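Local coordinates for cystatin-F (Homo sapiens, PDB 2CH9), which inhibits papain and cathepsin L, less tightly than other cystatins do, may take part in immune regulation, and forms a disulfide-linked homodimer, at residues 19-30 / 59-70; 30-38 / 50-58. One frame throughout, in Å; residues are numbered along the deposited sequence.

Overall arrangement
Contacts 1 and 2 lie side by side in one cystatin domain, their centres about 13 Å apart. Both draw on helix 28-44 and strand 49-63 and share V30 near the start of the helix. Along the chain contact 2 is nested inside the loop closed by contact 1: strand 21-22 leads through a beta turn into helix 28-44, the helix is followed by strand 49-63, and that strand turns back into strand 67-78. Contact 1 joins the edge strand and the helix start to this hairpin, holds the secondary area of contact with the protease and lies beside the reactive-site glycine; contact 2 packs the helix onto the sheet, nearer the middle of the molecule.

Contact 1: 19-30 / 59-70; sequences FPKTIKTNDPGV and ALVQIVKGLKYM
I23, A59, V61 and Y69 form the apolar centre of this contact. The I23 side chain divides its work: CG2 lies 3.8 Å from A59 CB, while CG1, anti to the backbone N (chi1 -170°), carries CD1 to V61 CG1 and on to the edge of the Y69 ring near CE1. V30 adds both its methyls, CG1 against A59 CB and CG2 4.1 Å from Y69 CE1, and the backbone of G29 covers one face of the tyrosine, with G29 O 3.8 Å above the ring plane and offset toward the rim. At the other end P20 lies alongside Q62 and packs its CG 3.9 Å from M70 CE; Y106 of the second subunit also packs on P20 and Q62.

Around these side chains the backbones pair as antiparallel strands. K21 and V61 form a hydrogen-bonded pair, K21 N donating to V61 O at 2.9 Å and V61 N returning a bond to K21 O. Beyond the non-hydrogen-bonded pair T22 and L60, I23 N donates to A59 O at 3.3 Å.

Water bridges finish the polar edge. One links F19 O to I63 N, another I23 O to A59 N, and a third, in the plane of the Y69 ring, joins Y69 OH to D27 OD2. The same carboxylate oxygen N-caps helix 28-44, taking V30 N on its anti lone pair at 3.1 Å and G29 N weakly.

Q62 NE2 is hydrogen-bonded to G18 O, tying the reactive-site glycine to the first hairpin loop, whose residues 62-66 are the secondary area of contact; in other cystatins these parts belong to the wedge that enters the protease cleft.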
loop_
_atom_site.group_PDB
_atom_site.type_symbol
_atom_site.label_atom_id
_atom_site.label_comp_id
_atom_site.label_asym_id
_atom_site.label_seq_id
_atom_site.Cartn_x
_atom_site.Cartn_y
_atom_site.Cartn_z
ATOM N N PHE A 19 -1.958 9.446 -4.682
ATOM C CA PHE A 19 -1.789 8.137 -5.310
ATOM C C PHE A 19 -0.276 7.864 -5.395
ATOM O O PHE A 19 0.501 8.818 -5.520
ATOM C CB PHE A 19 -2.436 8.149 -6.703
ATOM C CG PHE A 19 -2.517 6.795 -7.345
ATOM C CD1 PHE A 19 -3.519 5.900 -6.984
ATOM C CD2 PHE A 19 -1.582 6.415 -8.314
ATOM C CE1 PHE A 19 -3.587 4.645 -7.552
ATOM C CE2 PHE A 19 -1.649 5.150 -8.904
ATOM C CZ PHE A 19 -2.662 4.263 -8.515
ATOM N N PRO A 20 0.157 6.584 -5.287
ATOM C CA PRO A 20 1.614 6.320 -5.380
ATOM C C PRO A 20 2.213 6.712 -6.741
ATOM O O PRO A 20 1.610 6.436 -7.772
ATOM C CB PRO A 20 1.714 4.800 -5.172
ATOM C CG PRO A 20 0.410 4.412 -4.498
ATOM C CD PRO A 20 -0.611 5.344 -5.050
ATOM N N LYS A 21 3.361 7.385 -6.724
ATOM C CA LYS A 21 4.050 7.811 -7.965
ATOM C C LYS A 21 5.457 7.236 -7.978
ATOM O O LYS A 21 6.090 7.097 -6.952
ATOM C CB LYS A 21 4.195 9.345 -8.079
ATOM C CG LYS A 21 3.057 10.241 -7.575
ATOM C CD LYS A 21 1.802 10.215 -8.456
ATOM C CE LYS A 21 1.152 11.594 -8.492
ATOM N NZ LYS A 21 0.810 12.123 -7.142
ATOM N N THR A 22 5.944 6.922 -9.165
ATOM C CA THR A 22 7.327 6.524 -9.344
ATOM C C THR A 22 8.286 7.565 -8.750
ATOM O O THR A 22 8.077 8.783 -8.868
ATOM C CB THR A 22 7.643 6.290 -10.851
ATOM O OG1 THR A 22 8.935 5.697 -10.980
ATOM C CG2 THR A 22 7.622 7.605 -11.665
ATOM N N ILE A 23 9.346 7.072 -8.129
ATOM C CA ILE A 23 10.417 7.928 -7.640
ATOM C C ILE A 23 11.745 7.230 -7.918
ATOM O O ILE A 23 11.789 5.998 -7.932
ATOM C CB ILE A 23 10.202 8.291 -6.136
ATOM C CG1 ILE A 23 11.178 9.398 -5.682
ATOM C CG2 ILE A 23 10.212 7.027 -5.238
ATOM C CD1 ILE A 23 10.891 9.902 -4.261
ATOM N N LYS A 24 12.801 8.010 -8.191
ATOM C CA LYS A 24 14.133 7.472 -8.476
ATOM C C LYS A 24 14.644 6.638 -7.312
ATOM O O LYS A 24 14.434 6.994 -6.151
ATOM C CB LYS A 24 15.138 8.599 -8.790
ATOM C CG LYS A 24 14.716 9.525 -9.933
ATOM C CD LYS A 24 15.905 10.303 -10.517
ATOM C CE LYS A 24 15.477 11.653 -11.108
ATOM N NZ LYS A 24 14.158 11.609 -11.826
ATOM N N THR A 25 15.333 5.542 -7.620
ATOM C CA THR A 25 15.749 4.585 -6.575
ATOM C C THR A 25 17.008 5.066 -5.821
ATOM O O THR A 25 17.439 4.441 -4.853
ATOM C CB THR A 25 15.957 3.159 -7.157
ATOM O OG1 THR A 25 16.955 3.212 -8.185
ATOM C CG2 THR A 25 14.660 2.616 -7.775
ATOM N N ASN A 26 17.589 6.176 -6.270
ATOM C CA ASN A 26 18.699 6.818 -5.555
ATOM C C ASN A 26 18.313 8.129 -4.845
ATOM O O ASN A 26 19.188 8.857 -4.366
ATOM C CB ASN A 26 19.928 7.017 -6.468
ATOM C CG ASN A 26 19.709 8.077 -7.550
ATOM O OD1 ASN A 26 18.593 8.567 -7.761
ATOM N ND2 ASN A 26 20.790 8.433 -8.242
ATOM N N ASP A 27 17.012 8.415 -4.780
ATOM C CA ASP A 27 16.500 9.569 -4.046
ATOM C C ASP A 27 16.890 9.421 -2.571
ATOM O O ASP A 27 16.727 8.345 -1.999
ATOM C CB ASP A 27 14.984 9.659 -4.199
ATOM C CG ASP A 27 14.359 10.708 -3.298
ATOM O OD1 ASP A 27 14.265 11.884 -3.709
ATOM O OD2 ASP A 27 13.925 10.349 -2.183
ATOM N N PRO A 28 17.444 10.490 -1.965
ATOM C CA PRO A 28 17.902 10.380 -0.581
ATOM C C PRO A 28 16.817 9.858 0.373
ATOM O O PRO A 28 17.127 9.054 1.243
ATOM C CB PRO A 28 18.346 11.810 -0.237
ATOM C CG PRO A 28 18.689 12.432 -1.570
ATOM C CD PRO A 28 17.693 11.837 -2.531
ATOM N N GLY A 29 15.564 10.270 0.180
ATOM C CA GLY A 29 14.447 9.746 0.968
ATOM C C GLY A 29 14.211 8.254 0.753
ATOM O O GLY A 29 13.954 7.503 1.711
ATOM N N VAL A 30 14.280 7.816 -0.503
ATOM C CA VAL A 30 14.194 6.388 -0.813
ATOM C C VAL A 30 15.316 5.617 -0.128
ATOM O O VAL A 30 15.080 4.543 0.400
ATOM C CB VAL A 30 14.270 6.097 -2.314
ATOM C CG1 VAL A 30 14.391 4.588 -2.561
ATOM C CG2 VAL A 30 13.042 6.639 -3.023
ATOM N N ALA A 59 10.746 1.673 -6.706
ATOM C CA ALA A 59 10.311 2.559 -5.624
ATOM C C ALA A 59 9.115 3.391 -6.081
ATOM O O ALA A 59 9.121 3.932 -7.198
ATOM C CB ALA A 59 11.445 3.478 -5.200
ATOM N N LEU A 60 8.118 3.493 -5.208
ATOM C CA LEU A 60 6.997 4.424 -5.363
ATOM C C LEU A 60 6.925 5.220 -4.072
ATOM O O LEU A 60 7.342 4.741 -3.024
ATOM C CB LEU A 60 5.644 3.705 -5.568
ATOM C CG LEU A 60 5.376 2.851 -6.808
ATOM C CD1 LEU A 60 4.193 1.913 -6.615
ATOM C CD2 LEU A 60 5.161 3.704 -8.074
ATOM N N VAL A 61 6.402 6.437 -4.150
ATOM C CA VAL A 61 6.204 7.233 -2.951
ATOM C C VAL A 61 4.780 7.785 -3.020
ATOM O O VAL A 61 4.288 8.132 -4.082
ATOM C CB VAL A 61 7.246 8.347 -2.842
ATOM C CG1 VAL A 61 7.129 9.320 -4.044
ATOM C CG2 VAL A 61 7.141 9.081 -1.509
ATOM N N GLN A 62 4.098 7.802 -1.888
ATOM C CA GLN A 62 2.754 8.321 -1.846
ATOM C C GLN A 62 2.678 9.375 -0.753
ATOM O O GLN A 62 3.225 9.174 0.340
ATOM C CB GLN A 62 1.792 7.164 -1.576
ATOM C CG GLN A 62 0.324 7.538 -1.446
ATOM C CD GLN A 62 -0.542 6.322 -1.134
ATOM O OE1 GLN A 62 -0.068 5.354 -0.528
ATOM N NE2 GLN A 62 -1.796 6.347 -1.578
ATOM N N ILE A 63 2.008 10.494 -1.040
ATOM C CA ILE A 63 1.737 11.495 0.011
ATOM C C ILE A 63 0.560 11.073 0.881
ATOM O O ILE A 63 -0.570 10.979 0.400
ATOM C CB ILE A 63 1.445 12.914 -0.542
ATOM C CG1 ILE A 63 2.535 13.363 -1.522
ATOM C CG2 ILE A 63 1.287 13.907 0.616
ATOM C CD1 ILE A 63 3.953 13.181 -0.997
ATOM N N VAL A 64 0.829 10.821 2.161
ATOM C CA VAL A 64 -0.242 10.542 3.114
ATOM C C VAL A 64 0.149 11.106 4.479
ATOM O O VAL A 64 0.826 10.454 5.274
ATOM C CB VAL A 64 -0.713 9.031 3.077
ATOM C CG1 VAL A 64 0.459 8.073 2.862
ATOM C CG2 VAL A 64 -1.573 8.653 4.269
ATOM N N LYS A 65 -0.241 12.362 4.701
ATOM C CA LYS A 65 0.152 13.123 5.889
ATOM C C LYS A 65 1.628 12.862 6.218
ATOM O O LYS A 65 1.993 12.627 7.379
ATOM C CB LYS A 65 -0.727 12.747 7.090
ATOM C CG LYS A 65 -2.237 12.681 6.831
ATOM C CD LYS A 65 -2.903 14.046 6.965
ATOM C CE LYS A 65 -4.330 13.931 7.539
ATOM N NZ LYS A 65 -5.335 13.314 6.607
ATOM N N GLY A 66 2.470 12.925 5.192
ATOM C CA GLY A 66 3.846 12.449 5.268
ATOM C C GLY A 66 4.130 11.677 3.996
ATOM O O GLY A 66 3.359 11.741 3.038
ATOM N N LEU A 67 5.227 10.930 3.996
ATOM C CA LEU A 67 5.661 10.179 2.824
ATOM C C LEU A 67 5.633 8.678 3.067
ATOM O O LEU A 67 6.306 8.175 3.971
ATOM C CB LEU A 67 7.076 10.609 2.409
ATOM C CG LEU A 67 7.263 12.061 1.896
ATOM C CD1 LEU A 67 8.648 12.289 1.332
ATOM C CD2 LEU A 67 6.232 12.447 0.850
ATOM N N LYS A 68 4.851 7.965 2.271
ATOM C CA LYS A 68 4.837 6.501 2.339
ATOM C C LYS A 68 5.613 5.945 1.151
ATOM O O LYS A 68 5.259 6.193 -0.018
ATOM C CB LYS A 68 3.405 5.958 2.324
ATOM C CG LYS A 68 3.310 4.454 2.583
ATOM C CD LYS A 68 2.027 3.875 2.075
ATOM C CE LYS A 68 1.460 2.925 3.106
ATOM N NZ LYS A 68 0.466 1.963 2.563
ATOM N N TYR A 69 6.688 5.217 1.443
ATOM C CA TYR A 69 7.494 4.588 0.397
ATOM C C TYR A 69 7.049 3.170 0.184
ATOM O O TYR A 69 6.771 2.448 1.139
ATOM C CB TYR A 69 8.972 4.630 0.751
ATOM C CG TYR A 69 9.503 6.032 0.818
ATOM C CD1 TYR A 69 9.928 6.698 -0.337
ATOM C CD2 TYR A 69 9.538 6.724 2.025
ATOM C CE1 TYR A 69 10.399 7.999 -0.271
ATOM C CE2 TYR A 69 10.005 8.026 2.091
ATOM C CZ TYR A 69 10.433 8.651 0.951
ATOM O OH TYR A 69 10.905 9.934 1.046
ATOM N N MET A 70 6.905 2.778 -1.072
ATOM C CA MET A 70 6.668 1.376 -1.394
ATOM C C MET A 70 7.916 0.937 -2.139
ATOM O O MET A 70 8.198 1.463 -3.219
ATOM C CB MET A 70 5.414 1.219 -2.265
ATOM C CG MET A 70 4.184 1.805 -1.614
ATOM S SD MET A 70 2.773 1.849 -2.709
ATOM C CE MET A 70 1.472 2.202 -1.517
HETATM O O HOH W 1 1.098 10.745 -3.904
HETATM O O HOH W 2 11.504 3.315 -9.466
HETATM O O HOH W 3 11.500 11.261 -1.133
#

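Contact 2: 30-38 / 50-58; sequences VLQAARYSV and LFKESRITR
R35 on the helix grips E53 on the strand side-on, with NE and NH2 each taking one carboxylate oxygen. The NE bond to E53 OE1 is nearly straight (2.9 Å, 173°) and lies in the guanidinium plane; NH2 meets the syn lone pair of E53 OE2, also at 2.9 Å but tilted from that plane. The guanidinium and carboxylate planes are 46° apart. Bends at chi2 and chi3 of the arginine curl its chain back to the carboxylate.

Apolar contacts continue along the helix. I56 CD1 fits 3.6 Å from A34 CB and meets L31 CD2, and its CG2 lies 4.0 Å from V30 CG1. Farther along, V38 spreads its methyls along the strand: CG2 touches F51 CB at 3.8 Å, and CG1 crowds E53 OE1 at 3.3 Å.

Outside this shell, R35 NH1 forms a second salt bridge with D89, so the guanidinium is held between two acids. K52 CE packs near R35 NH2, while K52 NZ is hydrogen-bonded to C91 O. A methionine in place of R35 would probably leave both E53 and D89 without their charged mate and free the E53 carboxylate to turn.

Strand 50-58 carries two classic beta bulges, S54 and R55 facing E74, and T57 and R58 facing E72. The segment axes approach to 7.3 Å and run roughly antiparallel (147°), with the helix packed against the curved antiparallel sheet, the hallmark of the cystatin fold.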
loop_
_atom_site.group_PDB
_atom_site.type_symbol
_atom_site.label_atom_id
_atom_site.label_comp_id
_atom_site.label_asym_id
_atom_site.label_seq_id
_atom_site.Cartn_x
_atom_site.Cartn_y
_atom_site.Cartn_z
ATOM N N VAL A 30 14.280 7.816 -0.503
ATOM C CA VAL A 30 14.194 6.388 -0.813
ATOM C C VAL A 30 15.316 5.617 -0.128
ATOM O O VAL A 30 15.080 4.543 0.400
ATOM C CB VAL A 30 14.270 6.097 -2.314
ATOM C CG1 VAL A 30 14.391 4.588 -2.561
ATOM C CG2 VAL A 30 13.042 6.639 -3.023
ATOM N N LEU A 31 16.532 6.168 -0.154
ATOM C CA LEU A 31 17.680 5.500 0.432
ATOM C C LEU A 31 17.517 5.327 1.944
ATOM O O LEU A 31 17.842 4.265 2.486
ATOM C CB LEU A 31 18.980 6.243 0.109
ATOM C CG LEU A 31 19.333 6.327 -1.380
ATOM C CD1 LEU A 31 20.449 7.328 -1.587
ATOM C CD2 LEU A 31 19.722 4.975 -1.965
ATOM N N GLN A 32 17.001 6.361 2.608
ATOM C CA GLN A 32 16.756 6.307 4.044
ATOM C C GLN A 32 15.626 5.326 4.359
ATOM O O GLN A 32 15.680 4.620 5.353
ATOM C CB GLN A 32 16.444 7.695 4.606
ATOM C CG GLN A 32 16.232 7.726 6.119
ATOM C CD GLN A 32 17.456 7.224 6.917
ATOM O OE1 GLN A 32 18.493 7.895 6.969
ATOM N NE2 GLN A 32 17.329 6.044 7.539
ATOM N N ALA A 33 14.612 5.268 3.497
ATOM C CA ALA A 33 13.501 4.338 3.708
ATOM C C ALA A 33 13.960 2.874 3.603
ATOM O O ALA A 33 13.529 2.017 4.385
ATOM C CB ALA A 33 12.348 4.645 2.737
ATOM N N ALA A 34 14.848 2.596 2.651
ATOM C CA ALA A 34 15.432 1.263 2.498
ATOM C C ALA A 34 16.285 0.869 3.709
ATOM O O ALA A 34 16.323 -0.306 4.076
ATOM C CB ALA A 34 16.254 1.183 1.223
ATOM N N ARG A 35 16.966 1.844 4.315
ATOM C CA ARG A 35 17.682 1.614 5.577
ATOM C C ARG A 35 16.726 1.278 6.720
ATOM O O ARG A 35 16.981 0.347 7.495
ATOM C CB ARG A 35 18.567 2.819 5.950
ATOM C CG ARG A 35 19.287 2.705 7.302
ATOM C CD ARG A 35 20.174 1.434 7.423
ATOM N NE ARG A 35 21.180 1.357 6.366
ATOM C CZ ARG A 35 22.337 2.022 6.359
ATOM N NH1 ARG A 35 22.675 2.823 7.364
ATOM N NH2 ARG A 35 23.161 1.883 5.328
ATOM N N TYR A 36 15.634 2.028 6.847
ATOM C CA TYR A 36 14.615 1.666 7.840
ATOM C C TYR A 36 14.105 0.235 7.665
ATOM O O TYR A 36 13.910 -0.494 8.647
ATOM C CB TYR A 36 13.443 2.622 7.797
ATOM C CG TYR A 36 13.782 3.997 8.264
ATOM C CD1 TYR A 36 14.592 4.198 9.386
ATOM C CD2 TYR A 36 13.253 5.110 7.621
ATOM C CE1 TYR A 36 14.889 5.494 9.828
ATOM C CE2 TYR A 36 13.547 6.397 8.045
ATOM C CZ TYR A 36 14.353 6.580 9.145
ATOM O OH TYR A 36 14.623 7.855 9.558
ATOM N N SER A 37 13.905 -0.163 6.407
ATOM C CA SER A 37 13.372 -1.493 6.092
ATOM C C SER A 37 14.286 -2.595 6.607
ATOM O O SER A 37 13.831 -3.539 7.271
ATOM C CB SER A 37 13.191 -1.641 4.584
ATOM O OG SER A 37 12.267 -0.688 4.132
ATOM N N VAL A 38 15.584 -2.468 6.320
ATOM C CA VAL A 38 16.524 -3.504 6.736
ATOM C C VAL A 38 16.748 -3.516 8.251
ATOM O O VAL A 38 17.008 -4.568 8.839
ATOM C CB VAL A 38 17.830 -3.473 5.941
ATOM C CG1 VAL A 38 18.754 -2.326 6.409
ATOM C CG2 VAL A 38 18.501 -4.848 6.029
ATOM N N LEU A 50 24.113 -8.767 11.252
ATOM C CA LEU A 50 23.213 -7.744 10.734
ATOM C C LEU A 50 23.131 -7.822 9.200
ATOM O O LEU A 50 24.117 -8.128 8.520
ATOM C CB LEU A 50 23.671 -6.335 11.144
ATOM C CG LEU A 50 23.717 -5.876 12.599
ATOM C CD1 LEU A 50 24.398 -4.511 12.659
ATOM C CD2 LEU A 50 22.327 -5.819 13.221
ATOM N N PHE A 51 21.954 -7.529 8.665
ATOM C CA PHE A 51 21.778 -7.401 7.224
ATOM C C PHE A 51 21.797 -5.930 6.851
ATOM O O PHE A 51 21.577 -5.077 7.702
ATOM C CB PHE A 51 20.469 -8.052 6.788
ATOM C CG PHE A 51 20.544 -9.549 6.667
ATOM C CD1 PHE A 51 20.791 -10.347 7.782
ATOM C CD2 PHE A 51 20.345 -10.169 5.433
ATOM C CE1 PHE A 51 20.853 -11.745 7.669
ATOM C CE2 PHE A 51 20.407 -11.560 5.306
ATOM C CZ PHE A 51 20.659 -12.350 6.426
ATOM N N LYS A 52 22.043 -5.642 5.575
ATOM C CA LYS A 52 22.082 -4.273 5.071
ATOM C C LYS A 52 21.442 -4.227 3.683
ATOM O O LYS A 52 21.558 -5.184 2.895
ATOM C CB LYS A 52 23.540 -3.794 5.016
ATOM C CG LYS A 52 23.779 -2.361 4.551
ATOM C CD LYS A 52 25.269 -2.057 4.547
ATOM C CE LYS A 52 25.558 -0.641 4.106
ATOM N NZ LYS A 52 27.029 -0.360 4.068
ATOM N N GLU A 53 20.750 -3.133 3.379
ATOM C CA GLU A 53 20.161 -2.985 2.050
ATOM C C GLU A 53 21.292 -3.052 1.010
ATOM O O GLU A 53 22.339 -2.411 1.174
ATOM C CB GLU A 53 19.342 -1.692 1.961
ATOM C CG GLU A 53 20.146 -0.372 1.881
ATOM C CD GLU A 53 20.725 0.108 3.210
ATOM O OE1 GLU A 53 20.550 -0.540 4.270
ATOM O OE2 GLU A 53 21.385 1.160 3.189
ATOM N N SER A 54 21.103 -3.866 -0.030
ATOM C CA SER A 54 22.139 -4.021 -1.050
ATOM C C SER A 54 21.756 -3.427 -2.400
ATOM O O SER A 54 22.629 -3.029 -3.160
ATOM C CB SER A 54 22.583 -5.486 -1.195
ATOM O OG SER A 54 21.548 -6.313 -1.701
ATOM N N ARG A 55 20.459 -3.364 -2.696
ATOM C CA ARG A 55 19.989 -2.841 -3.977
ATOM C C ARG A 55 18.531 -2.437 -3.868
ATOM O O ARG A 55 17.738 -3.152 -3.283
ATOM C CB ARG A 55 20.176 -3.893 -5.085
ATOM C CG ARG A 55 19.822 -3.430 -6.485
ATOM C CD ARG A 55 20.519 -4.290 -7.553
ATOM N NE ARG A 55 19.851 -5.577 -7.750
ATOM C CZ ARG A 55 19.323 -5.992 -8.902
ATOM N NH1 ARG A 55 19.385 -5.230 -9.993
ATOM N NH2 ARG A 55 18.728 -7.180 -8.967
ATOM N N ILE A 56 18.179 -1.291 -4.436
ATOM C CA ILE A 56 16.788 -0.877 -4.504
ATOM C C ILE A 56 16.400 -0.911 -5.967
ATOM O O ILE A 56 16.898 -0.110 -6.762
ATOM C CB ILE A 56 16.582 0.531 -3.926
ATOM C CG1 ILE A 56 17.092 0.588 -2.494
ATOM C CG2 ILE A 56 15.099 0.936 -4.012
ATOM C CD1 ILE A 56 17.466 1.961 -2.048
ATOM N N THR A 57 15.527 -1.850 -6.325
ATOM C CA THR A 57 15.213 -2.075 -7.731
ATOM C C THR A 57 14.027 -1.242 -8.212
ATOM O O THR A 57 14.006 -0.798 -9.360
ATOM C CB THR A 57 15.002 -3.576 -8.047
ATOM O OG1 THR A 57 14.341 -4.207 -6.951
ATOM C CG2 THR A 57 16.339 -4.258 -8.238
ATOM N N ARG A 58 13.056 -1.019 -7.325
ATOM C CA ARG A 58 11.845 -0.262 -7.663
ATOM C C ARG A 58 11.374 0.531 -6.455
ATOM O O ARG A 58 11.585 0.121 -5.319
ATOM C CB ARG A 58 10.729 -1.195 -8.190
ATOM C CG ARG A 58 11.067 -1.810 -9.531
ATOM C CD ARG A 58 9.926 -2.564 -10.213
ATOM N NE ARG A 58 9.883 -3.967 -9.791
ATOM C CZ ARG A 58 9.083 -4.898 -10.316
ATOM N NH1 ARG A 58 8.236 -4.586 -11.295
ATOM N NH2 ARG A 58 9.115 -6.145 -9.846
#